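Local coordinates for glyoxylate-induced Protein (Pseudomonas aeruginosa, PDB 1SQ4) that is of unproven function but belongs to the double-barrel cupins and may act as a ureidoglycine aminohydrolase, at residues M38-S44 and R53-I57; L94-E100 and A111-G115; N197-G201 and S252-R257; G221-Y225 and R257-L261. One frame throughout, in Å; residues are numbered along the deposited sequence.

Contact 1 (M38-S44 and R53-I57); sequences MRDIVTS and RMWVI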
# COMPACT_ATOMS: atom_id res chain seq x y z
N MSE A 38 -18.29 11.40 -19.39
CA MSE A 38 -19.45 12.02 -20.02
C MSE A 38 -19.89 11.27 -21.27
O MSE A 38 -19.65 11.73 -22.38
CB MSE A 38 -19.13 13.45 -20.43
CG MSE A 38 -18.20 14.18 -19.50
SE MSE A 38 -19.15 15.40 -18.38
CE MSE A 38 -19.29 14.24 -16.83
N ARG A 39 -20.56 10.14 -21.09
CA ARG A 39 -21.03 9.36 -22.22
C ARG A 39 -22.51 9.62 -22.43
O ARG A 39 -23.16 10.28 -21.62
CB ARG A 39 -20.84 7.87 -21.96
CG ARG A 39 -19.46 7.50 -21.52
CD ARG A 39 -18.49 7.45 -22.67
NE ARG A 39 -18.72 6.28 -23.51
CZ ARG A 39 -17.80 5.77 -24.34
NH1 ARG A 39 -18.08 4.71 -25.09
NH2 ARG A 39 -16.59 6.31 -24.39
N ASP A 40 -23.05 9.08 -23.51
CA ASP A 40 -24.46 9.27 -23.80
C ASP A 40 -25.37 8.53 -22.85
O ASP A 40 -26.27 9.13 -22.28
CB ASP A 40 -24.76 8.82 -25.22
CG ASP A 40 -24.24 9.79 -26.25
OD1 ASP A 40 -24.24 9.45 -27.45
OD2 ASP A 40 -23.85 10.91 -25.86
N ILE A 41 -25.13 7.23 -22.67
CA ILE A 41 -25.98 6.41 -21.79
C ILE A 41 -25.87 6.69 -20.31
O ILE A 41 -26.41 5.95 -19.49
CB ILE A 41 -25.73 4.90 -21.98
CG1 ILE A 41 -24.25 4.61 -22.07
CG2 ILE A 41 -26.48 4.40 -23.20
CD1 ILE A 41 -23.50 4.95 -20.83
N VAL A 42 -25.17 7.76 -19.96
CA VAL A 42 -25.01 8.06 -18.55
C VAL A 42 -25.59 9.43 -18.21
O VAL A 42 -25.44 9.92 -17.09
CB VAL A 42 -23.53 7.93 -18.16
CG1 VAL A 42 -22.73 9.03 -18.81
CG2 VAL A 42 -23.38 7.94 -16.67
N THR A 43 -26.27 10.04 -19.19
CA THR A 43 -26.89 11.35 -19.01
C THR A 43 -28.11 11.28 -18.10
O THR A 43 -28.66 10.21 -17.87
CB THR A 43 -27.31 12.00 -20.37
OG1 THR A 43 -27.93 11.02 -21.21
CG2 THR A 43 -26.11 12.59 -21.08
N SER A 44 -28.52 12.44 -17.59
CA SER A 44 -29.68 12.51 -16.68
C SER A 44 -30.76 13.46 -17.20
O SER A 44 -30.59 14.13 -18.21
CB SER A 44 -29.22 12.97 -15.29
OG SER A 44 -28.17 12.14 -14.80
N ARG A 53 -30.59 17.17 -22.04
CA ARG A 53 -29.80 16.04 -21.56
C ARG A 53 -28.66 16.71 -20.78
O ARG A 53 -28.16 17.76 -21.19
CB ARG A 53 -29.28 15.21 -22.73
CG ARG A 53 -28.29 15.97 -23.64
CD ARG A 53 -28.09 15.32 -25.03
NE ARG A 53 -27.64 13.93 -24.97
CZ ARG A 53 -26.49 13.47 -25.47
NH1 ARG A 53 -25.63 14.28 -26.08
NH2 ARG A 53 -26.21 12.18 -25.35
N MSE A 54 -28.26 16.13 -19.65
CA MSE A 54 -27.19 16.72 -18.85
C MSE A 54 -26.30 15.67 -18.19
O MSE A 54 -26.71 14.54 -17.93
CB MSE A 54 -27.76 17.62 -17.76
CG MSE A 54 -28.60 16.89 -16.72
SE MSE A 54 -29.42 18.04 -15.37
CE MSE A 54 -29.11 16.97 -13.77
N TRP A 55 -25.07 16.08 -17.92
CA TRP A 55 -24.11 15.24 -17.28
C TRP A 55 -24.01 15.72 -15.86
O TRP A 55 -23.75 16.90 -15.62
CB TRP A 55 -22.78 15.35 -18.00
CG TRP A 55 -22.77 14.48 -19.19
CD1 TRP A 55 -22.63 13.12 -19.20
CD2 TRP A 55 -23.01 14.87 -20.55
NE1 TRP A 55 -22.76 12.64 -20.48
CE2 TRP A 55 -22.99 13.69 -21.33
CE3 TRP A 55 -23.24 16.09 -21.19
CZ2 TRP A 55 -23.19 13.70 -22.72
CZ3 TRP A 55 -23.44 16.11 -22.57
CH2 TRP A 55 -23.41 14.92 -23.31
N VAL A 56 -24.26 14.83 -14.90
CA VAL A 56 -24.21 15.20 -13.49
C VAL A 56 -22.80 15.02 -12.93
O VAL A 56 -22.06 14.13 -13.35
CB VAL A 56 -25.19 14.36 -12.62
CG1 VAL A 56 -25.18 14.89 -11.20
CG2 VAL A 56 -26.60 14.44 -13.18
N ILE A 57 -22.45 15.89 -12.00
CA ILE A 57 -21.14 15.83 -11.36
C ILE A 57 -21.31 16.35 -9.94
O ILE A 57 -21.14 17.53 -9.66
CB ILE A 57 -20.10 16.68 -12.12
CG1 ILE A 57 -18.88 16.95 -11.25
CG2 ILE A 57 -20.70 18.00 -12.49
CD1 ILE A 57 -18.21 15.71 -10.75

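Contact 2 (L94-E100 and A111-G115); sequences LFVVEGE and AMQPG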
# COMPACT_ATOMS: atom_id res chain seq x y z
N LEU A 94 -25.05 30.15 -13.97
CA LEU A 94 -25.10 29.57 -15.30
C LEU A 94 -23.89 30.05 -16.07
O LEU A 94 -23.58 31.25 -16.08
CB LEU A 94 -26.39 29.98 -16.02
CG LEU A 94 -27.59 29.03 -16.09
CD1 LEU A 94 -27.88 28.40 -14.75
CD2 LEU A 94 -28.81 29.79 -16.58
N PHE A 95 -23.20 29.12 -16.71
CA PHE A 95 -22.01 29.45 -17.47
C PHE A 95 -22.02 28.73 -18.80
O PHE A 95 -21.69 27.55 -18.87
CB PHE A 95 -20.77 29.05 -16.68
CG PHE A 95 -19.49 29.40 -17.38
CD1 PHE A 95 -19.12 30.72 -17.54
CD2 PHE A 95 -18.69 28.40 -17.91
CE1 PHE A 95 -17.96 31.05 -18.22
CE2 PHE A 95 -17.52 28.71 -18.60
CZ PHE A 95 -17.16 30.04 -18.76
N VAL A 96 -22.36 29.45 -19.86
CA VAL A 96 -22.42 28.82 -21.17
C VAL A 96 -21.04 28.61 -21.79
O VAL A 96 -20.21 29.51 -21.80
CB VAL A 96 -23.30 29.63 -22.12
CG1 VAL A 96 -22.85 31.06 -22.11
CG2 VAL A 96 -23.24 29.05 -23.53
N VAL A 97 -20.82 27.39 -22.29
CA VAL A 97 -19.54 27.05 -22.90
C VAL A 97 -19.64 26.84 -24.41
O VAL A 97 -18.63 26.86 -25.11
CB VAL A 97 -18.93 25.79 -22.27
CG1 VAL A 97 -18.56 26.06 -20.83
CG2 VAL A 97 -19.91 24.63 -22.35
N GLU A 98 -20.84 26.62 -24.92
CA GLU A 98 -20.99 26.42 -26.35
C GLU A 98 -22.40 26.74 -26.75
O GLU A 98 -23.35 26.33 -26.08
CB GLU A 98 -20.67 24.99 -26.72
CG GLU A 98 -20.46 24.75 -28.19
CD GLU A 98 -20.08 23.31 -28.44
OE1 GLU A 98 -21.00 22.49 -28.61
OE2 GLU A 98 -18.87 23.00 -28.44
N GLY A 99 -22.54 27.48 -27.84
CA GLY A 99 -23.85 27.87 -28.32
C GLY A 99 -24.35 29.15 -27.69
O GLY A 99 -23.61 29.86 -27.02
N GLU A 100 -25.63 29.44 -27.90
CA GLU A 100 -26.24 30.64 -27.34
C GLU A 100 -27.47 30.27 -26.52
O GLU A 100 -28.36 29.58 -27.00
CB GLU A 100 -26.64 31.60 -28.46
CG GLU A 100 -27.32 32.87 -27.98
CD GLU A 100 -28.11 33.55 -29.10
OE1 GLU A 100 -27.58 33.59 -30.25
OE2 GLU A 100 -29.23 34.05 -28.84
N ALA A 111 -29.28 37.47 -23.93
CA ALA A 111 -28.79 36.59 -24.97
C ALA A 111 -27.37 36.24 -24.54
O ALA A 111 -26.45 37.05 -24.70
CB ALA A 111 -28.77 37.30 -26.31
N MSE A 112 -27.21 35.05 -23.97
CA MSE A 112 -25.90 34.61 -23.48
C MSE A 112 -25.09 33.87 -24.53
O MSE A 112 -25.55 32.88 -25.11
CB MSE A 112 -26.08 33.71 -22.26
CG MSE A 112 -27.04 34.25 -21.23
SE MSE A 112 -26.82 33.43 -19.49
CE MSE A 112 -28.02 31.94 -19.71
N GLN A 113 -23.87 34.35 -24.78
CA GLN A 113 -22.98 33.72 -25.74
C GLN A 113 -21.97 32.90 -24.96
O GLN A 113 -21.85 33.05 -23.74
CB GLN A 113 -22.24 34.79 -26.54
CG GLN A 113 -23.14 35.73 -27.30
CD GLN A 113 -23.96 35.01 -28.35
OE1 GLN A 113 -23.42 34.19 -29.11
NE2 GLN A 113 -25.26 35.30 -28.40
N PRO A 114 -21.24 32.00 -25.63
CA PRO A 114 -20.27 31.22 -24.86
C PRO A 114 -19.39 32.19 -24.07
O PRO A 114 -18.89 33.18 -24.62
CB PRO A 114 -19.50 30.46 -25.94
CG PRO A 114 -20.58 30.21 -26.96
CD PRO A 114 -21.26 31.57 -27.04
N GLY A 115 -19.25 31.92 -22.78
CA GLY A 115 -18.48 32.78 -21.90
C GLY A 115 -19.45 33.50 -20.98
O GLY A 115 -19.06 34.06 -19.96

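Contact 3 (N197-G201 and S252-R257); sequences NFEPG and SGGPGR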
# COMPACT_ATOMS: atom_id res chain seq x y z
N ASN A 197 -6.87 31.34 -13.87
CA ASN A 197 -6.09 31.38 -15.09
C ASN A 197 -4.59 31.19 -14.87
O ASN A 197 -3.97 31.91 -14.09
CB ASN A 197 -6.28 32.72 -15.79
CG ASN A 197 -7.69 33.19 -15.75
OD1 ASN A 197 -8.60 32.51 -16.21
ND2 ASN A 197 -7.89 34.37 -15.19
N PHE A 198 -4.03 30.21 -15.58
CA PHE A 198 -2.61 29.90 -15.50
C PHE A 198 -1.96 30.11 -16.87
O PHE A 198 -2.32 29.46 -17.85
CB PHE A 198 -2.36 28.45 -15.08
CG PHE A 198 -2.63 28.18 -13.63
CD1 PHE A 198 -3.90 27.79 -13.20
CD2 PHE A 198 -1.62 28.30 -12.69
CE1 PHE A 198 -4.15 27.52 -11.86
CE2 PHE A 198 -1.85 28.03 -11.34
CZ PHE A 198 -3.12 27.64 -10.93
N GLU A 199 -0.99 31.01 -16.93
CA GLU A 199 -0.25 31.28 -18.16
C GLU A 199 0.71 30.12 -18.35
O GLU A 199 1.08 29.45 -17.39
CB GLU A 199 0.53 32.58 -18.04
CG GLU A 199 -0.31 33.82 -18.20
CD GLU A 199 -0.85 33.96 -19.61
OE1 GLU A 199 -0.03 34.11 -20.55
OE2 GLU A 199 -2.08 33.93 -19.79
N PRO A 200 1.13 29.86 -19.59
CA PRO A 200 2.06 28.76 -19.90
C PRO A 200 3.41 28.94 -19.23
O PRO A 200 4.37 28.24 -19.54
CB PRO A 200 2.15 28.80 -21.42
CG PRO A 200 1.96 30.25 -21.72
CD PRO A 200 0.83 30.64 -20.81
N GLY A 201 3.47 29.89 -18.29
CA GLY A 201 4.71 30.17 -17.60
C GLY A 201 5.38 29.00 -16.91
O GLY A 201 5.59 27.94 -17.50
N SER A 252 1.64 24.29 -15.22
CA SER A 252 1.06 24.53 -16.54
C SER A 252 2.16 24.87 -17.53
O SER A 252 2.69 25.99 -17.54
CB SER A 252 0.08 25.69 -16.48
OG SER A 252 0.75 26.88 -16.14
N GLY A 253 2.49 23.90 -18.38
CA GLY A 253 3.51 24.11 -19.38
C GLY A 253 2.97 24.11 -20.80
O GLY A 253 3.72 24.35 -21.75
N GLY A 254 1.67 23.85 -20.95
CA GLY A 254 1.05 23.81 -22.26
C GLY A 254 1.36 25.02 -23.13
O GLY A 254 1.71 26.08 -22.62
N PRO A 255 1.22 24.90 -24.47
CA PRO A 255 1.50 26.03 -25.34
C PRO A 255 0.51 27.18 -25.13
O PRO A 255 0.88 28.35 -25.23
CB PRO A 255 1.42 25.42 -26.74
CG PRO A 255 0.38 24.35 -26.57
CD PRO A 255 0.75 23.73 -25.23
N GLY A 256 -0.74 26.84 -24.82
CA GLY A 256 -1.75 27.87 -24.61
C GLY A 256 -2.06 28.20 -23.16
O GLY A 256 -1.25 27.94 -22.26
N ARG A 257 -3.22 28.79 -22.91
CA ARG A 257 -3.59 29.14 -21.55
C ARG A 257 -4.27 27.95 -20.88
O ARG A 257 -4.97 27.18 -21.54
CB ARG A 257 -4.51 30.37 -21.55
CG ARG A 257 -4.52 31.12 -20.23
CD ARG A 257 -5.00 32.56 -20.38
NE ARG A 257 -6.34 32.62 -20.95
CZ ARG A 257 -7.30 33.45 -20.56
NH1 ARG A 257 -7.09 34.31 -19.57
NH2 ARG A 257 -8.49 33.40 -21.14

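Contact 4 (G221-Y225 and R257-L261); sequences GKAVY and RFRYL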
# COMPACT_ATOMS: atom_id res chain seq x y z
N GLY A 221 -7.00 24.01 -21.83
CA GLY A 221 -5.61 23.70 -21.58
C GLY A 221 -5.33 22.35 -20.97
O GLY A 221 -6.20 21.49 -20.81
N LYS A 222 -4.06 22.16 -20.64
CA LYS A 222 -3.58 20.94 -20.05
C LYS A 222 -2.49 21.35 -19.08
O LYS A 222 -1.92 22.44 -19.19
CB LYS A 222 -3.00 20.01 -21.13
CG LYS A 222 -3.99 19.64 -22.24
CD LYS A 222 -3.77 18.24 -22.86
CE LYS A 222 -2.48 18.11 -23.68
NZ LYS A 222 -1.23 18.14 -22.85
N ALA A 223 -2.21 20.50 -18.10
CA ALA A 223 -1.17 20.80 -17.13
C ALA A 223 -0.92 19.62 -16.22
O ALA A 223 -1.67 18.64 -16.23
CB ALA A 223 -1.56 22.02 -16.32
N VAL A 224 0.17 19.68 -15.48
CA VAL A 224 0.50 18.64 -14.53
C VAL A 224 0.16 19.28 -13.20
O VAL A 224 0.86 20.19 -12.75
CB VAL A 224 1.99 18.27 -14.57
CG1 VAL A 224 2.29 17.15 -13.57
CG2 VAL A 224 2.36 17.82 -15.98
N TYR A 225 -0.93 18.83 -12.59
CA TYR A 225 -1.39 19.38 -11.33
C TYR A 225 -0.98 18.45 -10.22
O TYR A 225 -0.97 17.23 -10.38
CB TYR A 225 -2.91 19.50 -11.34
CG TYR A 225 -3.48 20.63 -10.51
CD1 TYR A 225 -3.49 21.93 -11.00
CD2 TYR A 225 -4.06 20.38 -9.26
CE1 TYR A 225 -4.08 22.96 -10.28
CE2 TYR A 225 -4.65 21.41 -8.53
CZ TYR A 225 -4.66 22.70 -9.05
OH TYR A 225 -5.25 23.72 -8.35
N ARG A 257 -3.22 28.79 -22.91
CA ARG A 257 -3.59 29.14 -21.55
C ARG A 257 -4.27 27.95 -20.88
O ARG A 257 -4.97 27.18 -21.54
CB ARG A 257 -4.51 30.37 -21.55
CG ARG A 257 -4.52 31.12 -20.23
CD ARG A 257 -5.00 32.56 -20.38
NE ARG A 257 -6.34 32.62 -20.95
CZ ARG A 257 -7.30 33.45 -20.56
NH1 ARG A 257 -7.09 34.31 -19.57
NH2 ARG A 257 -8.49 33.40 -21.14
N PHE A 258 -4.04 27.77 -19.59
CA PHE A 258 -4.64 26.66 -18.84
C PHE A 258 -5.57 27.26 -17.81
O PHE A 258 -5.12 28.02 -16.95
CB PHE A 258 -3.56 25.84 -18.13
CG PHE A 258 -4.11 24.84 -17.15
CD1 PHE A 258 -4.85 23.75 -17.60
CD2 PHE A 258 -3.89 24.99 -15.79
CE1 PHE A 258 -5.38 22.83 -16.69
CE2 PHE A 258 -4.41 24.07 -14.87
CZ PHE A 258 -5.15 22.98 -15.33
N ARG A 259 -6.85 26.93 -17.85
CA ARG A 259 -7.74 27.53 -16.87
C ARG A 259 -8.93 26.68 -16.48
O ARG A 259 -9.38 25.83 -17.24
CB ARG A 259 -8.20 28.91 -17.39
CG ARG A 259 -8.72 28.95 -18.83
CD ARG A 259 -8.66 30.37 -19.45
NE ARG A 259 -9.34 31.39 -18.66
CZ ARG A 259 -10.42 32.06 -19.06
NH1 ARG A 259 -10.94 31.83 -20.25
NH2 ARG A 259 -10.97 32.96 -18.26
N TYR A 260 -9.42 26.87 -15.26
CA TYR A 260 -10.54 26.07 -14.83
C TYR A 260 -11.56 26.81 -14.02
O TYR A 260 -11.24 27.75 -13.31
CB TYR A 260 -10.07 24.85 -14.05
CG TYR A 260 -9.13 25.15 -12.91
CD1 TYR A 260 -7.78 24.81 -12.99
CD2 TYR A 260 -9.60 25.72 -11.72
CE1 TYR A 260 -6.92 25.02 -11.92
CE2 TYR A 260 -8.74 25.94 -10.64
CZ TYR A 260 -7.40 25.58 -10.75
OH TYR A 260 -6.54 25.75 -9.69
N LEU A 261 -12.79 26.37 -14.16
CA LEU A 261 -13.91 26.94 -13.44
C LEU A 261 -13.83 26.40 -12.02
O LEU A 261 -13.58 25.21 -11.81
CB LEU A 261 -15.21 26.49 -14.10
CG LEU A 261 -16.52 26.85 -13.43
CD1 LEU A 261 -16.81 28.33 -13.64
CD2 LEU A 261 -17.62 25.99 -14.02

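Contact 1 (M38-S44 and R53-I57)
The Trp55 indole lies between two side chains of the loop 38-44. CB of Met38 sits over one face, 3.7 Å from the centroid of the five-membered ring, in a CH-pi contact. Thr43 CG2 makes a second CH-pi contact on the opposite face. At the ring edge are the Arg39 carbonyl and CG1 of Val42. The setting is a loop folded over strand 52-57, outermost in its cupin beta sheet within this chain. Met38, present as selenomethionine, places its SE obliquely to the same ring, 4.4 Å from that centroid, as a Met-aromatic contact. Its chain bends at chi2 and chi3 and brings SE back to Trp55 CB. Trp55 NE1 donates to Arg39 O at 2.7 Å, almost in the indole plane. This bond, with the packing on both faces, helps hold the ring's rotation. The Arg53 guanidinium has Trp55 CZ2 over one face and Asp40 at its edge. Its NH1 is held by Glu74 of the neighbouring strand 69-76. Ser44 pairs with Met54 in a single antiparallel bridge, with Ser44 N 2.8 Å from Met54 O. The salt bridge from Arg53 NH2 to Asp40 OD2 measures 2.7 Å; the nitrogen stands above the carboxylate plane, 72° out of it.

Contact 2 (L94-E100 and A111-G115)
Val96 O accepts a hydrogen bond from Gly115 N at 2.8 Å, and the close packing of this contact gathers around it. The bond is nearly straight at the hydrogen, 171°. Pro114 CA adds a CA-H...O contact to the same oxygen. The Pro114 ring lies in the bend of 94-100, with CB near Val97 O and its CG and CD against the Gly99 carbonyl. Gly99 turns the chain with a positive phi of 87°. On the buried side, Leu94 CD2 meets Met112 CE at 3.9 Å. The two side chains cross at about a right angle, and Met112 bends at chi3 to bring its methyl there. The other end is more exposed to solvent, at Ala111 and Gln113. Glu100 extends across Gln113, with its CG beside Gln113 NE2. The carboxylate and amide planes are 55° apart. Glu100 CA also makes a CA-H...O contact with Met112 O. In the first cupin domain, the contact joins the end of strand 90-98 to the turn between strands 109-112 and 116-120. On its other side strand 90-98 pairs with strand 136-144, where Val97 and Glu98 form a classic beta bulge opposite Arg137.

Contact 3 (N197-G201 and S252-R257)
Arg257 runs alongside the end of strand 191-198 and touches three consecutive residues, Asn197, Phe198 and Glu199. Its CB starts the chain with CG anti to the backbone N (chi1 -158°). CG then meets Phe198 O at 3.6 Å, and lies near the Glu199 carboxylate as well. CD comes closer to that carboxylate, 3.3 Å from Glu199 OE2. NE stays 4.6 Å from Glu199 OE2, so the opposite charges are near each other without forming a salt bridge. The chain bends at chi3. At the tip, NH1 packs beside the Asn197 amide, 4.0 Å from Asn197 CG. NH2 lies close to Arg259 NH1, two donors that are not hydrogen-bonded. The Arg257 and Asn197 side chains point the same way, and their flat ends are 22° from parallel. The Asn197 amide is itself held by Arg259 at OD1 and by Ser177 at ND2.

Further along, Ser252 OG donates to Glu199 O at 2.9 Å. It approaches from above the carbonyl plane, 36° out of it. The same hydroxyl oxygen packs against Phe198 CB at 3.6 Å, while the Phe198 ring turns away and stacks with Trp176. Pro200 fits into the curve of 252-256. Its CB faces the carbonyl oxygens of Gly254 and Gly256. Gly253 N is hydrogen-bonded to Tyr251 OH of the third subunit, placing this loop at a subunit boundary. The arrangement belongs to one end of the second cupin barrel, where a strand end meets the loop between strands 248-251 and 258-265.

Contact 4 (G221-Y225 and R257-L261)
Ala223 CB stands over the centre of the Phe258 ring. It lies 3.6 Å from the centroid and only 3° off the ring normal, a clear CH-pi contact. The backbone of Gly221 borders the same ring at its edge, with C 3.7 Å from Phe258 CD1. Gly221 CA also makes a CA-H...O contact with Arg257 O at 3.5 Å. Farther along the two strands, Tyr260 OH donates to Tyr225 OH at 2.8 Å. Tyr260 OH lies at the edge of the Tyr225 ring, near its plane. The two ring planes are 79° apart, with CE1 of Tyr225 3.9 Å from CE1 of Tyr260. In the next shell, Gln248 OE1 is hydrogen-bonded to Tyr225 OH. Leu216 touches both tyrosines, and Val218 and Val234 pack on Phe258. These side chains fill the space between two sheets of the second cupin barrel. The axes of the short strand segments 222-225 and 258-261 make an angle of 77° between their N-to-C directions. Strand 258-265 runs between 212-220 and 191-198 in one sheet, while 222-227 lies between 248-251 and 230-235 in the other.

From the N terminus, contact 1 closes first, folding the loop 38-44 back over strand 52-57. Contact 2 follows in series within the first cupin domain and closes the hairpin of strands 101-105 and 109-112. Both reach the same six-stranded sheet, though their nearest atoms stay about 9 Å apart. Contacts 3 and 4 lie in the second cupin domain. There the two contacts cross: segment 221-225 falls between the two segments of contact 3, and 257-261 continues from 252-257, overlapping it at Arg257. Their centres are 7 Å apart. Neighbouring strands 191-198 and 258-265 bring them together. Contact 3 ties a strand end to a loop, whereas contact 4 joins the two facing sheets.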